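Local coordinates for protein chitooligosaccharidolytic beta-N-acetylglucosaminidase (Ostrinia furnacalis, PDB 3OZP) that hydrolyses chitooligosaccharides, removing one beta-linked N-acetylglucosamine at a time from the non-reducing end, with a preference for shorter substrates, at residues A451-C456 against N467-Y472; L193-R198 against W502-D507; T289-C294 against P314-L319. One frame throughout, in Å; residues are numbered along the deposited sequence.

Interaction 1: A451-C456 against N467-Y472; sequences ALYFDC and NWCSPY. With OAN (O-(2-acetamido-2-deoxy D-glucopyranosylidene) amino-N-phenylcarbamate), chain B.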
loop_
_atom_site.group_PDB
_atom_site.type_symbol
_atom_site.label_atom_id
_atom_site.label_comp_id
_atom_site.label_asym_id
_atom_site.label_seq_id
_atom_site.Cartn_x
_atom_site.Cartn_y
_atom_site.Cartn_z
ATOM N N ALA A 451 -11.094 -15.659 4.342
ATOM C CA ALA A 451 -11.658 -14.787 3.317
ATOM C C ALA A 451 -11.721 -13.310 3.712
ATOM O O ALA A 451 -11.807 -12.440 2.838
ATOM C CB ALA A 451 -13.035 -15.280 2.920
ATOM N N LEU A 452 -11.673 -13.030 5.015
ATOM C CA LEU A 452 -11.953 -11.682 5.517
ATOM C C LEU A 452 -10.868 -11.063 6.405
ATOM O O LEU A 452 -11.081 -10.007 6.992
ATOM C CB LEU A 452 -13.310 -11.669 6.235
ATOM C CG LEU A 452 -14.585 -11.187 5.517
ATOM C CD1 LEU A 452 -14.478 -11.040 4.001
ATOM C CD2 LEU A 452 -15.781 -12.046 5.901
ATOM N N TYR A 453 -9.710 -11.714 6.499
ATOM C CA TYR A 453 -8.585 -11.147 7.231
ATOM C C TYR A 453 -7.660 -10.406 6.268
ATOM O O TYR A 453 -6.862 -11.009 5.548
ATOM C CB TYR A 453 -7.862 -12.221 8.052
ATOM C CG TYR A 453 -8.382 -12.345 9.471
ATOM C CD1 TYR A 453 -7.512 -12.592 10.533
ATOM C CD2 TYR A 453 -9.744 -12.188 9.755
ATOM C CE1 TYR A 453 -7.986 -12.700 11.836
ATOM C CE2 TYR A 453 -10.225 -12.291 11.052
ATOM C CZ TYR A 453 -9.340 -12.543 12.087
ATOM O OH TYR A 453 -9.816 -12.629 13.369
ATOM N N PHE A 454 -7.798 -9.082 6.257
ATOM C CA PHE A 454 -7.155 -8.228 5.254
ATOM C C PHE A 454 -5.673 -7.994 5.533
ATOM O O PHE A 454 -4.956 -7.429 4.702
ATOM C CB PHE A 454 -7.908 -6.901 5.144
ATOM C CG PHE A 454 -9.142 -6.963 4.270
ATOM C CD1 PHE A 454 -9.790 -8.178 4.014
ATOM C CD2 PHE A 454 -9.675 -5.798 3.727
ATOM C CE1 PHE A 454 -10.938 -8.225 3.208
ATOM C CE2 PHE A 454 -10.818 -5.836 2.924
ATOM C CZ PHE A 454 -11.449 -7.054 2.663
ATOM N N ASP A 455 -5.220 -8.460 6.693
ATOM C CA ASP A 455 -3.819 -8.354 7.088
ATOM C C ASP A 455 -2.946 -9.491 6.544
ATOM O O ASP A 455 -1.716 -9.366 6.503
ATOM C CB ASP A 455 -3.705 -8.270 8.616
ATOM C CG ASP A 455 -4.357 -9.452 9.328
ATOM O OD1 ASP A 455 -5.470 -9.871 8.938
ATOM O OD2 ASP A 455 -3.755 -9.963 10.292
ATOM N N CYS A 456 -3.581 -10.589 6.122
ATOM C CA CYS A 456 -2.867 -11.790 5.667
ATOM C C CYS A 456 -2.038 -11.585 4.404
ATOM O O CYS A 456 -2.435 -10.842 3.500
ATOM C CB CYS A 456 -3.848 -12.934 5.379
ATOM S SG CYS A 456 -5.039 -13.294 6.664
ATOM N N ASN A 467 3.383 -13.870 7.226
ATOM C CA ASN A 467 2.516 -13.844 8.411
ATOM C C ASN A 467 1.526 -15.028 8.459
ATOM O O ASN A 467 1.314 -15.700 7.445
ATOM C CB ASN A 467 1.847 -12.469 8.622
ATOM C CG ASN A 467 0.813 -12.123 7.557
ATOM O OD1 ASN A 467 0.131 -12.992 7.012
ATOM N ND2 ASN A 467 0.668 -10.830 7.287
ATOM N N TRP A 468 0.930 -15.256 9.631
ATOM C CA TRP A 468 0.266 -16.528 9.971
ATOM C C TRP A 468 -0.840 -16.993 9.027
ATOM O O TRP A 468 -0.982 -18.199 8.782
ATOM C CB TRP A 468 -0.261 -16.508 11.421
ATOM C CG TRP A 468 -1.594 -15.810 11.601
ATOM C CD1 TRP A 468 -1.799 -14.479 11.846
ATOM C CD2 TRP A 468 -2.898 -16.413 11.558
ATOM N NE1 TRP A 468 -3.144 -14.217 11.952
ATOM C CE2 TRP A 468 -3.841 -15.384 11.778
ATOM C CE3 TRP A 468 -3.360 -17.721 11.344
ATOM C CZ2 TRP A 468 -5.220 -15.623 11.803
ATOM C CZ3 TRP A 468 -4.735 -17.960 11.369
ATOM C CH2 TRP A 468 -5.646 -16.914 11.595
ATOM N N CYS A 469 -1.626 -16.047 8.515
ATOM C CA CYS A 469 -2.809 -16.387 7.735
ATOM C C CYS A 469 -2.615 -16.175 6.233
ATOM O O CYS A 469 -3.584 -16.157 5.475
ATOM C CB CYS A 469 -4.049 -15.645 8.263
ATOM S SG CYS A 469 -3.935 -13.830 8.288
ATOM N N SER A 470 -1.357 -16.033 5.811
ATOM C CA SER A 470 -1.005 -16.019 4.389
ATOM C C SER A 470 -1.581 -17.272 3.715
ATOM O O SER A 470 -1.743 -18.303 4.377
ATOM C CB SER A 470 0.514 -15.962 4.211
ATOM O OG SER A 470 1.046 -14.786 4.796
ATOM N N PRO A 471 -1.890 -17.200 2.403
ATOM C CA PRO A 471 -1.603 -16.130 1.438
ATOM C C PRO A 471 -2.516 -14.896 1.517
ATOM O O PRO A 471 -3.520 -14.889 2.233
ATOM C CB PRO A 471 -1.767 -16.831 0.084
ATOM C CG PRO A 471 -2.778 -17.903 0.340
ATOM C CD PRO A 471 -2.601 -18.334 1.773
ATOM N N TYR A 472 -2.129 -13.857 0.780
ATOM C CA TYR A 472 -2.924 -12.645 0.624
ATOM C C TYR A 472 -4.257 -12.982 -0.028
ATOM O O TYR A 472 -4.307 -13.717 -1.017
ATOM C CB TYR A 472 -2.145 -11.644 -0.228
ATOM C CG TYR A 472 -2.824 -10.315 -0.485
ATOM C CD1 TYR A 472 -3.586 -10.110 -1.637
ATOM C CD2 TYR A 472 -2.669 -9.249 0.401
ATOM C CE1 TYR A 472 -4.196 -8.880 -1.890
ATOM C CE2 TYR A 472 -3.274 -8.012 0.155
ATOM C CZ TYR A 472 -4.030 -7.837 -0.993
ATOM O OH TYR A 472 -4.627 -6.621 -1.242
HETATM C CAH OAN B . -9.711 -12.550 16.991
HETATM C CAG OAN B . -8.292 -12.418 16.439
HETATM O OAN OAN B . -8.100 -12.385 15.225
HETATM N NAI OAN B . -7.318 -12.363 17.375
HETATM C CAB OAN B . -5.878 -12.201 17.068
HETATM C CAC OAN B . -5.646 -10.703 16.748
HETATM O OAJ OAN B . -5.350 -9.996 17.954
HETATM C CAD OAN B . -4.520 -10.537 15.754
HETATM O OAK OAN B . -4.303 -9.145 15.497
HETATM C CAE OAN B . -4.954 -11.261 14.499
HETATM C CAF OAN B . -3.923 -11.079 13.389
HETATM O OAM OAN B . -4.359 -11.753 12.206
HETATM O OAL OAN B . -5.080 -12.675 14.789
HETATM C CAA OAN B . -5.455 -13.103 16.047
HETATM N NAY OAN B . -5.435 -14.401 16.349
HETATM O OAQ OAN B . -5.036 -15.324 15.259
HETATM C CAP OAN B . -4.052 -16.227 15.551
HETATM O OAR OAN B . -4.110 -16.917 16.572
HETATM N NAO OAN B . -3.052 -16.360 14.660
HETATM C CAS OAN B . -2.041 -17.224 14.807
HETATM C CAT OAN B . -2.209 -18.572 14.478
HETATM C CAU OAN B . -1.137 -19.460 14.603
HETATM C CAV OAN B . 0.105 -18.997 15.044
HETATM C CAW OAN B . 0.281 -17.649 15.359
HETATM C CAX OAN B . -0.791 -16.762 15.232
#
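The backbones of C456 and S470 come nearest, 4.8 Å between their CA atoms, where the type I turn Y453-C456 meets the type I turn N467-S470. Both turns lie in the connection after strand 444-446, the seventh of the TIM barrel, beyond the short helix 449-452, and help line the active site. The disulfide C456-C469 joins them, with SG to SG at 2.0 Å and a chi3 of -101°. A second tie is polar: N467 ND2 donates to the backbone O of D455 at 2.9 Å, from outside the carbonyl plane. Y453 CD1 lies 4.0 Å from W468 CZ2, the two rings meeting at a slant.

Three side chains reach the bound inhibitor OAN. Y453 OH donates to the acetamido oxygen of the ligand (atom OAN). The sugar hydroxyl OAM gives its proton to D455 OD2 at 2.7 Å. W468 is essential for binding chitooligosaccharides. Its CG stands between the backbone N and carbonyl carbon, chi1 82°, which lets one ring face take the carbamate nitrogen NAO while C469 CB covers the opposite face. Y472 also touches the second subunit. At the ring edge, W468 NE1 makes an almost straight bond to OAM, 2.8 Å and 172°.

Interaction 2: L193-R198 against W502-D507; sequences LLDTAR and WSEQSD. With OAN (O-(2-acetamido-2-deoxy D-glucopyranosylidene) amino-N-phenylcarbamate), chain B.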
loop_
_atom_site.group_PDB
_atom_site.type_symbol
_atom_site.label_atom_id
_atom_site.label_comp_id
_atom_site.label_asym_id
_atom_site.label_seq_id
_atom_site.Cartn_x
_atom_site.Cartn_y
_atom_site.Cartn_z
ATOM N N LEU A 193 -13.299 -3.759 10.603
ATOM C CA LEU A 193 -12.577 -3.637 11.857
ATOM C C LEU A 193 -11.258 -2.922 11.597
ATOM O O LEU A 193 -10.490 -3.321 10.712
ATOM C CB LEU A 193 -12.312 -5.010 12.490
ATOM C CG LEU A 193 -11.523 -5.041 13.813
ATOM C CD1 LEU A 193 -11.895 -6.261 14.609
ATOM C CD2 LEU A 193 -10.010 -5.019 13.592
ATOM N N LEU A 194 -11.007 -1.867 12.372
ATOM C CA LEU A 194 -9.712 -1.197 12.386
ATOM C C LEU A 194 -9.050 -1.333 13.752
ATOM O O LEU A 194 -9.580 -0.874 14.764
ATOM C CB LEU A 194 -9.849 0.285 12.028
ATOM C CG LEU A 194 -8.521 0.986 11.711
ATOM C CD1 LEU A 194 -7.817 0.279 10.555
ATOM C CD2 LEU A 194 -8.721 2.466 11.417
ATOM N N ASP A 195 -7.891 -1.978 13.757
ATOM C CA ASP A 195 -7.071 -2.156 14.943
ATOM C C ASP A 195 -6.159 -0.929 15.033
ATOM O O ASP A 195 -5.309 -0.722 14.172
ATOM C CB ASP A 195 -6.296 -3.474 14.788
ATOM C CG ASP A 195 -5.140 -3.638 15.773
ATOM O OD1 ASP A 195 -4.380 -4.616 15.586
ATOM O OD2 ASP A 195 -4.980 -2.835 16.715
ATOM N N THR A 196 -6.376 -0.088 16.039
ATOM C CA THR A 196 -5.568 1.133 16.199
ATOM C C THR A 196 -4.693 1.055 17.446
ATOM O O THR A 196 -4.298 2.087 18.019
ATOM C CB THR A 196 -6.435 2.412 16.265
ATOM O OG1 THR A 196 -7.231 2.404 17.462
ATOM C CG2 THR A 196 -7.334 2.535 15.038
ATOM N N ALA A 197 -4.388 -0.173 17.856
ATOM C CA ALA A 197 -3.583 -0.409 19.043
ATOM C C ALA A 197 -2.239 -1.041 18.691
ATOM O O ALA A 197 -1.218 -0.732 19.311
ATOM C CB ALA A 197 -4.350 -1.272 20.034
ATOM N N ARG A 198 -2.234 -1.917 17.688
ATOM C CA ARG A 198 -0.986 -2.514 17.223
ATOM C C ARG A 198 -0.144 -1.495 16.466
ATOM O O ARG A 198 1.077 -1.597 16.429
ATOM C CB ARG A 198 -1.252 -3.759 16.379
ATOM C CG ARG A 198 -1.373 -5.039 17.196
ATOM C CD ARG A 198 -2.457 -4.979 18.293
ATOM N NE ARG A 198 -2.607 -6.300 18.901
ATOM C CZ ARG A 198 -3.404 -7.256 18.428
ATOM N NH1 ARG A 198 -4.164 -7.027 17.358
ATOM N NH2 ARG A 198 -3.451 -8.441 19.036
ATOM N N TRP A 502 -6.312 -6.081 11.129
ATOM C CA TRP A 502 -5.386 -6.119 12.244
ATOM C C TRP A 502 -4.130 -5.367 11.821
ATOM O O TRP A 502 -3.796 -5.321 10.632
ATOM C CB TRP A 502 -5.082 -7.563 12.618
ATOM C CG TRP A 502 -6.325 -8.289 13.015
ATOM C CD1 TRP A 502 -6.995 -9.219 12.285
ATOM C CD2 TRP A 502 -7.076 -8.105 14.223
ATOM N NE1 TRP A 502 -8.108 -9.647 12.969
ATOM C CE2 TRP A 502 -8.186 -8.978 14.161
ATOM C CE3 TRP A 502 -6.915 -7.292 15.356
ATOM C CZ2 TRP A 502 -9.127 -9.072 15.190
ATOM C CZ3 TRP A 502 -7.853 -7.379 16.379
ATOM C CH2 TRP A 502 -8.944 -8.272 16.292
ATOM N N SER A 503 -3.450 -4.760 12.787
ATOM C CA SER A 503 -2.490 -3.718 12.450
ATOM C C SER A 503 -1.071 -3.963 12.938
ATOM O O SER A 503 -0.301 -3.016 13.107
ATOM C CB SER A 503 -3.016 -2.364 12.922
ATOM O OG SER A 503 -4.246 -2.065 12.273
ATOM N N GLU A 504 -0.717 -5.229 13.150
ATOM C CA GLU A 504 0.677 -5.572 13.429
ATOM C C GLU A 504 1.571 -5.066 12.300
ATOM O O GLU A 504 2.732 -4.717 12.527
ATOM C CB GLU A 504 0.860 -7.079 13.617
ATOM C CG GLU A 504 0.238 -7.636 14.902
ATOM C CD GLU A 504 -1.214 -8.083 14.732
ATOM O OE1 GLU A 504 -1.835 -7.782 13.688
ATOM O OE2 GLU A 504 -1.736 -8.739 15.657
ATOM N N GLN A 505 1.015 -5.016 11.090
ATOM C CA GLN A 505 1.750 -4.603 9.896
ATOM C C GLN A 505 0.951 -3.613 9.047
ATOM O O GLN A 505 1.026 -3.625 7.814
ATOM C CB GLN A 505 2.121 -5.829 9.062
ATOM C CG GLN A 505 3.032 -6.816 9.777
ATOM C CD GLN A 505 3.317 -8.024 8.939
ATOM O OE1 GLN A 505 4.353 -8.103 8.282
ATOM N NE2 GLN A 505 2.396 -8.970 8.935
ATOM N N SER A 506 0.191 -2.753 9.717
ATOM C CA SER A 506 -0.580 -1.714 9.051
ATOM C C SER A 506 -0.735 -0.487 9.944
ATOM O O SER A 506 -0.914 -0.611 11.153
ATOM C CB SER A 506 -1.961 -2.246 8.648
ATOM O OG SER A 506 -2.709 -1.260 7.948
ATOM N N ASP A 507 -0.670 0.695 9.338
ATOM C CA ASP A 507 -0.897 1.947 10.052
ATOM C C ASP A 507 -1.450 3.005 9.094
ATOM O O ASP A 507 -1.915 2.666 8.009
ATOM C CB ASP A 507 0.384 2.415 10.783
ATOM C CG ASP A 507 1.488 2.901 9.840
ATOM O OD1 ASP A 507 1.360 2.827 8.594
ATOM O OD2 ASP A 507 2.511 3.384 10.366
HETATM C CAH OAN B . -9.711 -12.550 16.991
HETATM C CAG OAN B . -8.292 -12.418 16.439
HETATM O OAN OAN B . -8.100 -12.385 15.225
HETATM N NAI OAN B . -7.318 -12.363 17.375
HETATM C CAB OAN B . -5.878 -12.201 17.068
HETATM C CAC OAN B . -5.646 -10.703 16.748
HETATM O OAJ OAN B . -5.350 -9.996 17.954
HETATM C CAD OAN B . -4.520 -10.537 15.754
HETATM O OAK OAN B . -4.303 -9.145 15.497
HETATM C CAE OAN B . -4.954 -11.261 14.499
HETATM C CAF OAN B . -3.923 -11.079 13.389
HETATM O OAM OAN B . -4.359 -11.753 12.206
HETATM O OAL OAN B . -5.080 -12.675 14.789
HETATM C CAA OAN B . -5.455 -13.103 16.047
HETATM N NAY OAN B . -5.435 -14.401 16.349
HETATM O OAQ OAN B . -5.036 -15.324 15.259
HETATM C CAP OAN B . -4.052 -16.227 15.551
HETATM O OAR OAN B . -4.110 -16.917 16.572
HETATM N NAO OAN B . -3.052 -16.360 14.660
HETATM C CAS OAN B . -2.041 -17.224 14.807
HETATM C CAT OAN B . -2.209 -18.572 14.478
HETATM C CAU OAN B . -1.137 -19.460 14.603
HETATM C CAV OAN B . 0.105 -18.997 15.044
HETATM C CAW OAN B . 0.281 -17.649 15.359
HETATM C CAX OAN B . -0.791 -16.762 15.232
#
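L193 touches W502 at the C-terminal end of the TIM barrel, where its first strand, 189-195, runs beside its eighth, 494-501. The CD2 methyl of L193 makes a CH-pi contact over the six-membered ring of W502, 4.1 Å from the centroid and 5° off the normal. The sugar of OAN covers the opposite face of the indole.

D195 comes next. Its backbone O accepts from S503 OG at 2.6 Å, in the carbonyl plane on a lone pair. Its CG is anti to the backbone N, chi1 166°, which turns the carboxylate toward the 502-507 loop. OD1 takes S503 N and R198 NH1 from opposite faces of its plane and also lies at the edge of the W502 indole. OD2 accepts from A197 N, an Asx turn, and from R198 N, which extends it to an Asx motif. Four N-H groups therefore hold this carboxylate, a second shell that positions R198.

R198 runs alongside E504, and both chains bend at chi2. E504 OE2 lies over one guanidinium face, 3.4 Å from R198 NH1. No N-H points at it, so the attraction is one of charge alone. Q229 holds R198 NE. The side chain of D227, probably part of the charge relay, lies about 3 Å from that of R198. R198 and E504 share the sugar hydroxyls. R198 NH2 donates to OAJ at 2.7 Å with an angle of 163°, while R198 NH1 bonds only weakly to OAK. The OAK hydroxyl gives its proton to E504 OE2 at 2.6 Å.

Interaction 3: T289-C294 against P314-L319; sequences TDLTVC and PTKDEL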
loop_
_atom_site.group_PDB
_atom_site.type_symbol
_atom_site.label_atom_id
_atom_site.label_comp_id
_atom_site.label_asym_id
_atom_site.label_seq_id
_atom_site.Cartn_x
_atom_site.Cartn_y
_atom_site.Cartn_z
ATOM N N THR A 289 -0.716 -0.769 38.460
ATOM C CA THR A 289 -2.056 -1.021 38.998
ATOM C C THR A 289 -2.148 -2.360 39.728
ATOM O O THR A 289 -2.996 -2.533 40.602
ATOM C CB THR A 289 -3.151 -1.006 37.908
ATOM O OG1 THR A 289 -2.970 -2.122 37.026
ATOM C CG2 THR A 289 -3.141 0.305 37.126
ATOM N N ASP A 290 -1.280 -3.299 39.354
ATOM C CA ASP A 290 -1.347 -4.688 39.822
ATOM C C ASP A 290 -2.644 -5.407 39.380
ATOM O O ASP A 290 -3.061 -6.404 39.985
ATOM C CB ASP A 290 -1.154 -4.762 41.346
ATOM C CG ASP A 290 -0.715 -6.136 41.818
ATOM O OD1 ASP A 290 -1.263 -6.612 42.836
ATOM O OD2 ASP A 290 0.173 -6.744 41.174
ATOM N N LEU A 291 -3.262 -4.905 38.310
ATOM C CA LEU A 291 -4.518 -5.460 37.797
ATOM C C LEU A 291 -4.336 -6.385 36.587
ATOM O O LEU A 291 -5.308 -6.943 36.075
ATOM C CB LEU A 291 -5.509 -4.341 37.475
ATOM C CG LEU A 291 -5.944 -3.437 38.634
ATOM C CD1 LEU A 291 -6.755 -2.277 38.112
ATOM C CD2 LEU A 291 -6.727 -4.207 39.689
ATOM N N THR A 292 -3.093 -6.541 36.137
ATOM C CA THR A 292 -2.779 -7.486 35.071
ATOM C C THR A 292 -1.783 -8.537 35.536
ATOM O O THR A 292 -1.106 -8.360 36.552
ATOM C CB THR A 292 -2.207 -6.789 33.810
ATOM O OG1 THR A 292 -1.021 -6.061 34.152
ATOM C CG2 THR A 292 -3.238 -5.849 33.192
ATOM N N VAL A 293 -1.714 -9.634 34.791
ATOM C CA VAL A 293 -0.669 -10.640 34.964
ATOM C C VAL A 293 -0.017 -10.943 33.612
ATOM O O VAL A 293 -0.616 -10.696 32.559
ATOM C CB VAL A 293 -1.197 -11.946 35.629
ATOM C CG1 VAL A 293 -1.645 -11.677 37.064
ATOM C CG2 VAL A 293 -2.332 -12.566 34.820
ATOM N N CYS A 294 1.209 -11.461 33.660
ATOM C CA CYS A 294 1.989 -11.871 32.480
ATOM C C CYS A 294 2.359 -10.773 31.490
ATOM O O CYS A 294 2.744 -11.085 30.365
ATOM C CB CYS A 294 1.302 -12.987 31.682
ATOM S SG CYS A 294 0.534 -14.290 32.604
ATOM N N PRO A 314 -8.869 -11.195 37.099
ATOM C CA PRO A 314 -10.291 -11.080 37.427
ATOM C C PRO A 314 -10.596 -11.153 38.926
ATOM O O PRO A 314 -11.719 -10.851 39.335
ATOM C CB PRO A 314 -10.927 -12.281 36.706
ATOM C CG PRO A 314 -9.849 -12.887 35.876
ATOM C CD PRO A 314 -8.556 -12.501 36.498
ATOM N N THR A 315 -9.607 -11.539 39.726
ATOM C CA THR A 315 -9.797 -11.720 41.169
ATOM C C THR A 315 -9.714 -10.409 41.951
ATOM O O THR A 315 -10.065 -10.365 43.131
ATOM C CB THR A 315 -8.801 -12.750 41.756
ATOM O OG1 THR A 315 -7.486 -12.187 41.795
ATOM C CG2 THR A 315 -8.776 -14.016 40.912
ATOM N N LYS A 316 -9.264 -9.344 41.292
ATOM C CA LYS A 316 -9.140 -8.036 41.927
ATOM C C LYS A 316 -10.423 -7.228 41.746
ATOM O O LYS A 316 -10.835 -6.953 40.617
ATOM C CB LYS A 316 -7.944 -7.273 41.349
ATOM C CG LYS A 316 -6.598 -7.966 41.527
ATOM C CD LYS A 316 -6.035 -7.734 42.923
ATOM C CE LYS A 316 -4.781 -8.553 43.165
ATOM N NZ LYS A 316 -3.618 -8.030 42.403
ATOM N N ASP A 317 -11.055 -6.860 42.862
ATOM C CA ASP A 317 -12.313 -6.105 42.836
ATOM C C ASP A 317 -12.146 -4.715 42.234
ATOM O O ASP A 317 -13.069 -4.195 41.604
ATOM C CB ASP A 317 -12.917 -5.994 44.240
ATOM C CG ASP A 317 -13.526 -7.300 44.723
ATOM O OD1 ASP A 317 -14.322 -7.915 43.970
ATOM O OD2 ASP A 317 -13.219 -7.708 45.866
ATOM N N GLU A 318 -10.970 -4.123 42.426
ATOM C CA GLU A 318 -10.659 -2.800 41.877
ATOM C C GLU A 318 -10.728 -2.781 40.343
ATOM O O GLU A 318 -11.075 -1.763 39.752
ATOM C CB GLU A 318 -9.277 -2.335 42.352
ATOM C CG GLU A 318 -8.975 -0.871 42.043
ATOM C CD GLU A 318 -7.567 -0.448 42.448
ATOM O OE1 GLU A 318 -7.270 0.761 42.357
ATOM O OE2 GLU A 318 -6.758 -1.313 42.853
ATOM N N LEU A 319 -10.391 -3.907 39.718
ATOM C CA LEU A 319 -10.459 -4.071 38.262
ATOM C C LEU A 319 -11.791 -3.589 37.681
ATOM O O LEU A 319 -11.819 -2.879 36.676
ATOM C CB LEU A 319 -10.254 -5.545 37.888
ATOM C CG LEU A 319 -9.688 -6.019 36.540
ATOM C CD1 LEU A 319 -10.558 -7.140 36.006
ATOM C CD2 LEU A 319 -9.507 -4.933 35.475
HETATM O O HOH W 1 -4.469 -0.745 41.582
#
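K316 reaches from just before helix 317-333 across to the loop 289-291. This is a peripheral part of the barrel domain, away from the annotated sites. Both segments lie in the long connection between strands 271-278 and 340-343. The first includes the short strand 292-293, which pairs antiparallel with 311-312, just ahead of the second.

K316 CB packs on the CD2 methyl of L291 at 3.7 Å. CG is about 4.2 Å from both L291 CD2 and the backbone O of D290. The chain then bends, chi2 -81°, and CE comes to 4.0 Å from D290 OD1. NZ grips D290 twice. It donates to the backbone O at 3.0 Å, tilted 16° from the carbonyl plane. It also forms a salt bridge with OD1 at 2.8 Å, reaching that oxygen from above the carboxylate plane.

L291 CD2 also meets the backbone N of L319, at 3.7 Å, and E318 CB. L319 is backed by F381 of helix 373-393. In the loop, T289 OG1 accepts from L291 N, an ST turn. Water 1 bridges the outer side, donating to T289 O and E318 OE2.

The contact thus pairs a buried leucine with a salt bridge at the surface. The double grip of one ammonium group on D290 ties both backbone and side chain of that exposed residue. The salt bridge is probably partly screened by solvent.

From the N terminus, the chain first meets 193-198, at the end of the first barrel strand. That segment waits for 502-507, after the eighth, so interaction 2 spans the barrel domain and joins its first and last strands. Interactions 1 and 3 both nest inside this loop. Interaction 3 closes first, between 289-294 and 314-319, at the foot of helix 317-333. Interaction 1 follows in series, closing a short loop between strand 444-446 and helix 475-480. No loops cross. Interactions 1 and 2 touch through Y453 and W502, share the ligand and reach the second subunit. Interaction 3 stands apart, its centre about 26 Å from that of interaction 2.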